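Long-range contacts in HupZ (Streptococcus sp. 'group A', PDB 5ESC), which probably degrades heme, acting as a dimeric split-barrel enzyme related to the pyridoxamine 5'-phosphate oxidases: residues A[11-16]-A[66-71]; A[3-8]-A[73-78]. All blocks are in the same frame, centred on the assembly; numbering follows the deposited sequence.

How the contacts relate
Both contacts tie helix 4-12 or its exit to the neighbouring antiparallel strands 61-68 and 73-84 of the split barrel, and their centres lie about 9 Å apart. Contact 2 sets the first turn of the helix across strand 73-84, whereas contact 1 takes the chain leaving the helix along the end of strand 61-68. Each has a buried aromatic part and a more open polar one: Phe66 in contact 1, Tyr75 and Phe77 in contact 2. The two meet through probable backbone hydrogen bonds between the strands and through Phe66 packing on Phe77. The polar side of contact 1 is bridged by water; that of contact 2 is one carboxylate beside a phenol.

Contact 1 of 2, residues A[11-16]-A[66-71]; sequences NNQLAM and FVDRER
Phe66 fills the tight end of this contact, where the chain leaving helix 4-12 enters strand 15-20. With CG anti to its own carbonyl carbon (chi1 -70°), the ring reaches across to Ala15, whose CB lies 3.5 Å from Phe66 CZ and meets it obliquely. The carbonyl of Gln13 comes in-plane to the ring's edge, with Gln13 O 3.7 Å from Phe66 CD1. Ile10 of helix 4-12 also packs on Phe66, and Met34 on Ala15. Gln13, the first residue out of helical conformation, bends at chi2 so that its methylenes press against the strand backbone, Gln13 CG 3.2 Å from Val67 O.

Strands 15-20 and 61-68 are antiparallel neighbours in the split-barrel sheet, paired further along by Met16 and Ala65, but the backbones stand apart at Leu14 and Val67, and no direct hydrogen bond joins the two segments. Water takes over: one molecule donates to Leu14 O and accepts from Val67 N, each at 2.8 Å, bridging that gap in the pairing.

The Gln13 amide is held more loosely. It crosses the Asp68 carboxylate obliquely, the planes 41° apart, and each end uses its own water. Gln13 NE2 donates to a water that in turn donates to Asp68 OD2, while Gln13 OE1 accepts from another that takes the N-H of Arg69. Asp68 OD1 also accepts from the turn that follows: a nearly straight bond from Arg71 N (3.0 Å, 170°), an Asx motif with the donor above the carboxylate plane, and a weak one from Glu70 N. Glu70 OE2 is only 2.8 Å from Asp68 OD1, so one of these acids probably carries a proton. On the dimer side, Val67 packs on Leu14 of the second subunit, and Arg69 NH2 donates a hydrogen bond to Asn12 O of the second subunit.

Contact 2 of 2, residues A[3-8]-A[73-78]; sequences TQEMKD and LGYRFV
A capped helix start lies across a strand of the split barrel here: residues 4-8 of helix 4-12 cross residues 73-78 of strand 73-84 at 91°, the two short axes 8.9 Å apart at their closest. Thr3 is the N-cap, and its side chain accepts in a capping box (Met6 N to Thr3 OG1, 3.2 Å, close to straight), fixing the first turn, from which Glu5 points toward the strand and Met6 reaches over Tyr75. Met6 carries the packing. Its CG sits squarely over the Tyr75 ring, 3.7 Å from the centroid and 5° off the normal, a CH-pi contact made with the chain crossing the tyrosine at about a right angle. Beyond CG the methionine is extended, so SD stands obliquely to the same ring, and also to that of Phe77, as Met-aromatic contacts; a weak N-H bond from Thr3 reaches this sulfur as well.

Tyr75 and Phe77 both direct their side chains from this strand of the antiparallel sheet toward the helix, with strand 106-117 beside them: Tyr75 touches Asn117 and Phe77 touches Ile115. Phe42 meets the Phe77 ring edge-to-face. Glu5, more exposed, stretches out with CG anti to its backbone N and brings OE2 to 2.9 Å from Tyr75 OH, the carboxylate plane turned 58° from the ring. The same oxygen rests against a leucine methyl, Glu5 OE2 lying 3.4 Å from Leu73 CD2.

Contact 1 of 2, residues A[11-16]-A[66-71]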
ATOM      1  N   ASN A  11      -5.107 -10.636  11.159  1.00 30.54           N
ATOM      2  CA  ASN A  11      -5.459 -10.280  12.562  1.00 31.94           C
ATOM      3  C   ASN A  11      -4.381  -9.435  13.227  1.00 29.00           C
ATOM      4  O   ASN A  11      -4.640  -8.668  14.101  1.00 29.86           O
ATOM      5  CB  ASN A  11      -5.714 -11.504  13.440  1.00 34.36           C
ATOM      6  CG  ASN A  11      -7.040 -12.206  13.157  1.00 36.80           C
ATOM      7  OD1 ASN A  11      -8.004 -11.635  12.626  1.00 39.10           O
ATOM      8  ND2 ASN A  11      -7.080 -13.505  13.512  1.00 40.80           N
ATOM      9  N   ASN A  12      -3.154  -9.593  12.804  1.00 31.33           N
ATOM     10  CA  ASN A  12      -2.048  -8.879  13.471  1.00 31.59           C
ATOM     11  C   ASN A  12      -1.432  -7.677  12.795  1.00 30.84           C
ATOM     12  O   ASN A  12      -0.770  -6.915  13.485  1.00 29.52           O
ATOM     13  CB  ASN A  12      -0.986  -9.896  13.900  1.00 33.08           C
ATOM     14  CG  ASN A  12      -1.503 -10.766  15.009  1.00 32.42           C
ATOM     15  OD1 ASN A  12      -1.853 -10.243  16.039  1.00 36.50           O
ATOM     16  ND2 ASN A  12      -1.698 -12.042  14.755  1.00 34.91           N
ATOM     17  N   GLN A  13      -1.662  -7.477  11.478  1.00 27.72           N
ATOM     18  CA  GLN A  13      -1.001  -6.399  10.726  1.00 24.27           C
ATOM     19  C   GLN A  13      -2.067  -5.435  10.154  1.00 25.08           C
ATOM     20  O   GLN A  13      -3.254  -5.755  10.102  1.00 21.24           O
ATOM     21  CB  GLN A  13      -0.107  -6.974   9.607  1.00 25.71           C
ATOM     22  CG  GLN A  13       0.899  -8.050  10.025  1.00 29.45           C
ATOM     23  CD  GLN A  13       1.877  -7.536  11.082  1.00 29.40           C
ATOM     24  OE1 GLN A  13       2.104  -6.333  11.186  1.00 27.37           O
ATOM     25  NE2 GLN A  13       2.351  -8.438  11.942  1.00 31.77           N
ATOM     26  N   LEU A  14      -1.615  -4.236   9.838  1.00 22.72           N
ATOM     27  CA  LEU A  14      -2.388  -3.202   9.201  1.00 22.08           C
ATOM     28  C   LEU A  14      -2.608  -3.470   7.698  1.00 20.75           C
ATOM     29  O   LEU A  14      -1.626  -3.578   6.899  1.00 23.41           O
ATOM     30  CB  LEU A  14      -1.650  -1.875   9.317  1.00 23.62           C
ATOM     31  CG  LEU A  14      -2.366  -0.603   8.912  1.00 24.41           C
ATOM     32  CD1 LEU A  14      -3.731  -0.628   9.568  1.00 27.01           C
ATOM     33  CD2 LEU A  14      -1.623   0.648   9.344  1.00 27.87           C
ATOM     34  N   ALA A  15      -3.869  -3.457   7.303  1.00 18.20           N
ATOM     35  CA  ALA A  15      -4.269  -3.574   5.871  1.00 16.41           C
ATOM     36  C   ALA A  15      -3.840  -2.328   5.156  1.00 14.92           C
ATOM     37  O   ALA A  15      -4.216  -1.217   5.553  1.00 16.01           O
ATOM     38  CB  ALA A  15      -5.766  -3.728   5.774  1.00 15.30           C
ATOM     39  N   MET A  16      -2.987  -2.463   4.183  1.00 13.89           N
ATOM     40  CA  MET A  16      -2.720  -1.350   3.289  1.00 14.60           C
ATOM     41  C   MET A  16      -3.461  -1.579   1.970  1.00 14.12           C
ATOM     42  O   MET A  16      -3.334  -2.684   1.289  1.00 13.71           O
ATOM     43  CB  MET A  16      -1.193  -1.145   3.098  1.00 15.94           C
ATOM     44  CG  MET A  16      -0.470  -0.906   4.416  1.00 21.75           C
ATOM     45  SD  MET A  16      -0.814   0.729   5.089  1.00 30.27           S
ATOM     46  CE  MET A  16      -0.850   1.787   3.665  1.00 22.16           C
ATOM     47  N   PHE A  66      -1.003  -7.167   3.483  1.00 14.67           N
ATOM     48  CA  PHE A  66      -0.719  -7.356   4.878  1.00 16.62           C
ATOM     49  C   PHE A  66       0.711  -7.883   4.959  1.00 17.52           C
ATOM     50  O   PHE A  66       1.015  -8.901   4.306  1.00 19.03           O
ATOM     51  CB  PHE A  66      -1.634  -8.429   5.500  1.00 16.70           C
ATOM     52  CG  PHE A  66      -3.038  -8.002   5.615  1.00 16.82           C
ATOM     53  CD1 PHE A  66      -3.434  -7.253   6.693  1.00 16.74           C
ATOM     54  CD2 PHE A  66      -3.955  -8.284   4.597  1.00 16.10           C
ATOM     55  CE1 PHE A  66      -4.752  -6.896   6.842  1.00 21.33           C
ATOM     56  CE2 PHE A  66      -5.275  -7.900   4.732  1.00 17.54           C
ATOM     57  CZ  PHE A  66      -5.657  -7.181   5.846  1.00 16.57           C
ATOM     58  N   VAL A  67       1.556  -7.179   5.710  1.00 20.23           N
ATOM     59  CA  VAL A  67       2.987  -7.487   5.794  1.00 22.59           C
ATOM     60  C   VAL A  67       3.395  -7.637   7.282  1.00 26.40           C
ATOM     61  O   VAL A  67       3.143  -6.758   8.098  1.00 25.71           O
ATOM     62  CB  VAL A  67       3.884  -6.463   5.043  1.00 23.33           C
ATOM     63  CG1 VAL A  67       5.354  -6.805   5.236  1.00 27.28           C
ATOM     64  CG2 VAL A  67       3.625  -6.444   3.522  1.00 24.93           C
ATOM     65  N   ASP A  68       3.937  -8.792   7.644  1.00 31.13           N
ATOM     66  CA  ASP A  68       4.586  -8.922   8.946  1.00 35.01           C
ATOM     67  C   ASP A  68       6.075  -8.577   8.745  1.00 39.35           C
ATOM     68  O   ASP A  68       6.846  -9.396   8.183  1.00 35.54           O
ATOM     69  CB  ASP A  68       4.441 -10.324   9.504  1.00 37.69           C
ATOM     70  CG  ASP A  68       5.111 -10.461  10.912  1.00 41.66           C
ATOM     71  OD1 ASP A  68       6.119  -9.757  11.185  1.00 35.32           O
ATOM     72  OD2 ASP A  68       4.565 -11.226  11.732  1.00 41.96           O
ATOM     73  N   ARG A  69       6.408  -7.337   9.124  1.00 39.68           N
ATOM     74  CA  ARG A  69       7.719  -6.728   8.877  1.00 45.01           C
ATOM     75  C   ARG A  69       8.865  -7.578   9.470  1.00 47.76           C
ATOM     76  O   ARG A  69       9.912  -7.703   8.829  1.00 45.99           O
ATOM     77  CB  ARG A  69       7.757  -5.304   9.456  1.00 47.53           C
ATOM     78  CG  ARG A  69       8.453  -4.243   8.608  1.00 50.57           C
ATOM     79  CD  ARG A  69       9.924  -4.059   8.934  1.00 51.09           C
ATOM     80  NE  ARG A  69      10.444  -2.686   8.843  1.00 50.72           N
ATOM     81  CZ  ARG A  69      10.055  -1.668   9.622  1.00 55.21           C
ATOM     82  NH1 ARG A  69       9.060  -1.797  10.502  1.00 52.14           N
ATOM     83  NH2 ARG A  69      10.622  -0.478   9.480  1.00 58.54           N
ATOM     84  N   GLU A  70       8.646  -8.188  10.641  1.00 46.92           N
ATOM     85  CA  GLU A  70       9.705  -8.988  11.326  1.00 51.33           C
ATOM     86  C   GLU A  70       9.804 -10.508  11.064  1.00 52.02           C
ATOM     87  O   GLU A  70      10.896 -11.060  11.188  1.00 48.19           O
ATOM     88  CB  GLU A  70       9.693  -8.756  12.848  1.00 53.61           C
ATOM     89  CG  GLU A  70       8.422  -9.189  13.575  1.00 60.01           C
ATOM     90  CD  GLU A  70       7.502  -8.000  13.840  1.00 66.93           C
ATOM     91  OE1 GLU A  70       7.939  -7.090  14.599  1.00 66.98           O
ATOM     92  OE2 GLU A  70       6.377  -7.966  13.259  1.00 63.74           O
ATOM     93  N   ARG A  71       8.717 -11.206  10.729  1.00 50.54           N
ATOM     94  CA  ARG A  71       8.867 -12.602  10.260  1.00 48.31           C
ATOM     95  C   ARG A  71       9.090 -12.662   8.751  1.00 44.94           C
ATOM     96  O   ARG A  71       9.234 -13.736   8.191  1.00 45.19           O
ATOM     97  CB  ARG A  71       7.695 -13.478  10.701  1.00 49.65           C
ATOM     98  CG  ARG A  71       7.664 -13.626  12.205  1.00 57.98           C
ATOM     99  CD  ARG A  71       6.588 -14.567  12.713  1.00 63.24           C
ATOM    100  NE  ARG A  71       6.639 -14.604  14.186  1.00 75.07           N
ATOM    101  CZ  ARG A  71       5.799 -15.279  14.994  1.00 78.42           C
ATOM    102  NH1 ARG A  71       4.788 -16.000  14.496  1.00 80.98           N
ATOM    103  NH2 ARG A  71       5.968 -15.231  16.320  1.00 74.18           N
TER
HETATM  104  O   HOH W   1       1.708 -11.352  11.914  1.00 34.02           O
HETATM  105  O   HOH W   2       4.828  -5.739  10.607  1.00 39.39           O
HETATM  106  O   HOH W   3       0.925  -4.676   6.676  1.00 21.19           O

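Contact 2 of 2, residues A[3-8]-A[73-78]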
ATOM      1  N   THR A   3      -5.483 -19.523   4.760  1.00 44.18           N
ATOM      2  CA  THR A   3      -4.804 -20.360   5.712  1.00 43.28           C
ATOM      3  C   THR A   3      -4.702 -19.631   7.049  1.00 45.58           C
ATOM      4  O   THR A   3      -4.919 -18.402   7.145  1.00 39.51           O
ATOM      5  CB  THR A   3      -3.426 -20.611   5.169  1.00 45.71           C
ATOM      6  OG1 THR A   3      -2.732 -19.344   5.084  1.00 43.03           O
ATOM      7  CG2 THR A   3      -3.534 -21.257   3.777  1.00 46.77           C
ATOM      8  N   GLN A   4      -4.341 -20.383   8.078  1.00 41.13           N
ATOM      9  CA  GLN A   4      -4.228 -19.836   9.399  1.00 41.80           C
ATOM     10  C   GLN A   4      -3.154 -18.722   9.408  1.00 41.06           C
ATOM     11  O   GLN A   4      -3.373 -17.656  10.030  1.00 39.85           O
ATOM     12  CB  GLN A   4      -3.950 -20.973  10.437  1.00 45.87           C
ATOM     13  CG  GLN A   4      -3.856 -20.518  11.892  1.00 48.23           C
ATOM     14  CD  GLN A   4      -5.144 -19.887  12.390  1.00 53.71           C
ATOM     15  OE1 GLN A   4      -6.241 -20.396  12.131  1.00 52.29           O
ATOM     16  NE2 GLN A   4      -5.021 -18.769  13.094  1.00 54.63           N
ATOM     17  N   GLU A   5      -2.038 -18.941   8.694  1.00 37.93           N
ATOM     18  CA  GLU A   5      -0.973 -17.909   8.565  1.00 38.77           C
ATOM     19  C   GLU A   5      -1.608 -16.629   7.984  1.00 33.18           C
ATOM     20  O   GLU A   5      -1.444 -15.569   8.570  1.00 33.59           O
ATOM     21  CB  GLU A   5       0.215 -18.376   7.693  1.00 41.09           C
ATOM     22  CG  GLU A   5       1.425 -17.399   7.605  1.00 46.16           C
ATOM     23  CD  GLU A   5       2.476 -17.824   6.555  1.00 54.56           C
ATOM     24  OE1 GLU A   5       2.657 -19.055   6.339  1.00 61.86           O
ATOM     25  OE2 GLU A   5       3.104 -16.940   5.921  1.00 54.65           O
ATOM     26  N   MET A   6      -2.356 -16.762   6.888  1.00 31.75           N
ATOM     27  CA  MET A   6      -3.154 -15.628   6.340  1.00 30.96           C
ATOM     28  C   MET A   6      -3.966 -14.966   7.425  1.00 28.23           C
ATOM     29  O   MET A   6      -3.892 -13.774   7.522  1.00 27.08           O
ATOM     30  CB  MET A   6      -4.067 -15.998   5.162  1.00 30.22           C
ATOM     31  CG  MET A   6      -3.331 -16.204   3.850  1.00 30.36           C
ATOM     32  SD  MET A   6      -4.387 -16.834   2.576  1.00 30.86           S
ATOM     33  CE  MET A   6      -3.404 -17.729   1.369  1.00 30.87           C
ATOM     34  N   LYS A   7      -4.672 -15.723   8.275  1.00 29.07           N
ATOM     35  CA  LYS A   7      -5.547 -15.120   9.319  1.00 31.48           C
ATOM     36  C   LYS A   7      -4.767 -14.415  10.369  1.00 32.44           C
ATOM     37  O   LYS A   7      -5.230 -13.396  10.888  1.00 33.75           O
ATOM     38  CB  LYS A   7      -6.502 -16.122   9.994  1.00 34.00           C
ATOM     39  CG  LYS A   7      -7.491 -16.713   9.030  1.00 35.99           C
ATOM     40  CD  LYS A   7      -8.352 -17.766   9.717  1.00 40.66           C
ATOM     41  CE  LYS A   7      -9.107 -18.667   8.722  1.00 41.87           C
ATOM     42  NZ  LYS A   7      -9.671 -19.893   9.423  1.00 43.86           N
ATOM     43  N   ASP A   8      -3.563 -14.917  10.671  1.00 35.46           N
ATOM     44  CA  ASP A   8      -2.743 -14.334  11.731  1.00 36.11           C
ATOM     45  C   ASP A   8      -2.251 -12.971  11.330  1.00 33.73           C
ATOM     46  O   ASP A   8      -2.275 -12.069  12.142  1.00 30.78           O
ATOM     47  CB  ASP A   8      -1.513 -15.191  12.046  1.00 41.66           C
ATOM     48  CG  ASP A   8      -1.864 -16.562  12.596  1.00 45.92           C
ATOM     49  OD1 ASP A   8      -2.996 -16.787  13.131  1.00 44.43           O
ATOM     50  OD2 ASP A   8      -0.959 -17.415  12.452  1.00 51.61           O
ATOM     51  N   LEU A  73       6.888 -12.056   6.405  1.00 37.20           N
ATOM     52  CA  LEU A  73       5.752 -12.762   5.821  1.00 33.16           C
ATOM     53  C   LEU A  73       4.783 -11.685   5.266  1.00 31.05           C
ATOM     54  O   LEU A  73       4.791 -10.549   5.737  1.00 27.05           O
ATOM     55  CB  LEU A  73       5.062 -13.571   6.894  1.00 35.98           C
ATOM     56  CG  LEU A  73       5.881 -14.745   7.522  1.00 39.18           C
ATOM     57  CD1 LEU A  73       5.110 -15.389   8.676  1.00 39.49           C
ATOM     58  CD2 LEU A  73       6.307 -15.795   6.489  1.00 35.19           C
ATOM     59  N   GLY A  74       3.969 -12.058   4.277  1.00 26.31           N
ATOM     60  CA  GLY A  74       2.935 -11.176   3.796  1.00 24.26           C
ATOM     61  C   GLY A  74       2.130 -11.708   2.659  1.00 22.80           C
ATOM     62  O   GLY A  74       2.534 -12.701   1.975  1.00 24.13           O
ATOM     63  N   TYR A  75       0.972 -11.092   2.462  1.00 20.52           N
ATOM     64  CA  TYR A  75       0.063 -11.506   1.388  1.00 18.94           C
ATOM     65  C   TYR A  75      -0.576 -10.305   0.777  1.00 17.95           C
ATOM     66  O   TYR A  75      -0.818  -9.283   1.466  1.00 18.87           O
ATOM     67  CB  TYR A  75      -1.015 -12.416   1.950  1.00 19.35           C
ATOM     68  CG  TYR A  75      -0.503 -13.754   2.434  1.00 22.07           C
ATOM     69  CD1 TYR A  75      -0.324 -14.846   1.542  1.00 24.68           C
ATOM     70  CD2 TYR A  75      -0.188 -13.925   3.778  1.00 22.69           C
ATOM     71  CE1 TYR A  75       0.186 -16.057   2.013  1.00 26.05           C
ATOM     72  CE2 TYR A  75       0.320 -15.114   4.261  1.00 26.66           C
ATOM     73  CZ  TYR A  75       0.485 -16.168   3.391  1.00 28.11           C
ATOM     74  OH  TYR A  75       0.967 -17.296   3.938  1.00 33.74           O
ATOM     75  N   ARG A  76      -0.882 -10.442  -0.486  1.00 17.25           N
ATOM     76  CA  ARG A  76      -1.583  -9.424  -1.268  1.00 18.25           C
ATOM     77  C   ARG A  76      -2.912 -10.076  -1.752  1.00 17.28           C
ATOM     78  O   ARG A  76      -2.875 -11.160  -2.382  1.00 17.59           O
ATOM     79  CB  ARG A  76      -0.685  -9.010  -2.463  1.00 22.00           C
ATOM     80  CG  ARG A  76      -1.330  -8.112  -3.530  1.00 24.88           C
ATOM     81  CD  ARG A  76      -0.307  -7.467  -4.481  1.00 32.54           C
ATOM     82  NE  ARG A  76       0.391  -8.477  -5.250  1.00 37.48           N
ATOM     83  CZ  ARG A  76       0.100  -8.823  -6.494  1.00 41.00           C
ATOM     84  NH1 ARG A  76      -0.837  -8.195  -7.192  1.00 45.14           N
ATOM     85  NH2 ARG A  76       0.785  -9.794  -7.078  1.00 47.13           N
ATOM     86  N   PHE A  77      -4.048  -9.470  -1.400  1.00 15.67           N
ATOM     87  CA  PHE A  77      -5.381  -9.931  -1.800  1.00 15.46           C
ATOM     88  C   PHE A  77      -5.878  -9.003  -2.935  1.00 16.63           C
ATOM     89  O   PHE A  77      -5.985  -7.725  -2.805  1.00 15.35           O
ATOM     90  CB  PHE A  77      -6.314  -9.922  -0.602  1.00 13.98           C
ATOM     91  CG  PHE A  77      -5.847 -10.774   0.521  1.00 16.53           C
ATOM     92  CD1 PHE A  77      -4.890 -10.330   1.397  1.00 17.24           C
ATOM     93  CD2 PHE A  77      -6.302 -12.080   0.665  1.00 16.67           C
ATOM     94  CE1 PHE A  77      -4.375 -11.144   2.400  1.00 18.03           C
ATOM     95  CE2 PHE A  77      -5.834 -12.895   1.687  1.00 16.73           C
ATOM     96  CZ  PHE A  77      -4.843 -12.425   2.560  1.00 15.21           C
ATOM     97  N   VAL A  78      -6.206  -9.586  -4.057  1.00 13.74           N
ATOM     98  CA  VAL A  78      -6.675  -8.829  -5.180  1.00 14.36           C
ATOM     99  C   VAL A  78      -8.122  -9.106  -5.447  1.00 14.19           C
ATOM    100  O   VAL A  78      -8.511 -10.297  -5.456  1.00 13.40           O
ATOM    101  CB  VAL A  78      -5.890  -9.138  -6.465  1.00 15.48           C
ATOM    102  CG1 VAL A  78      -6.394  -8.284  -7.650  1.00 18.76           C
ATOM    103  CG2 VAL A  78      -4.401  -8.893  -6.265  1.00 18.98           C
TER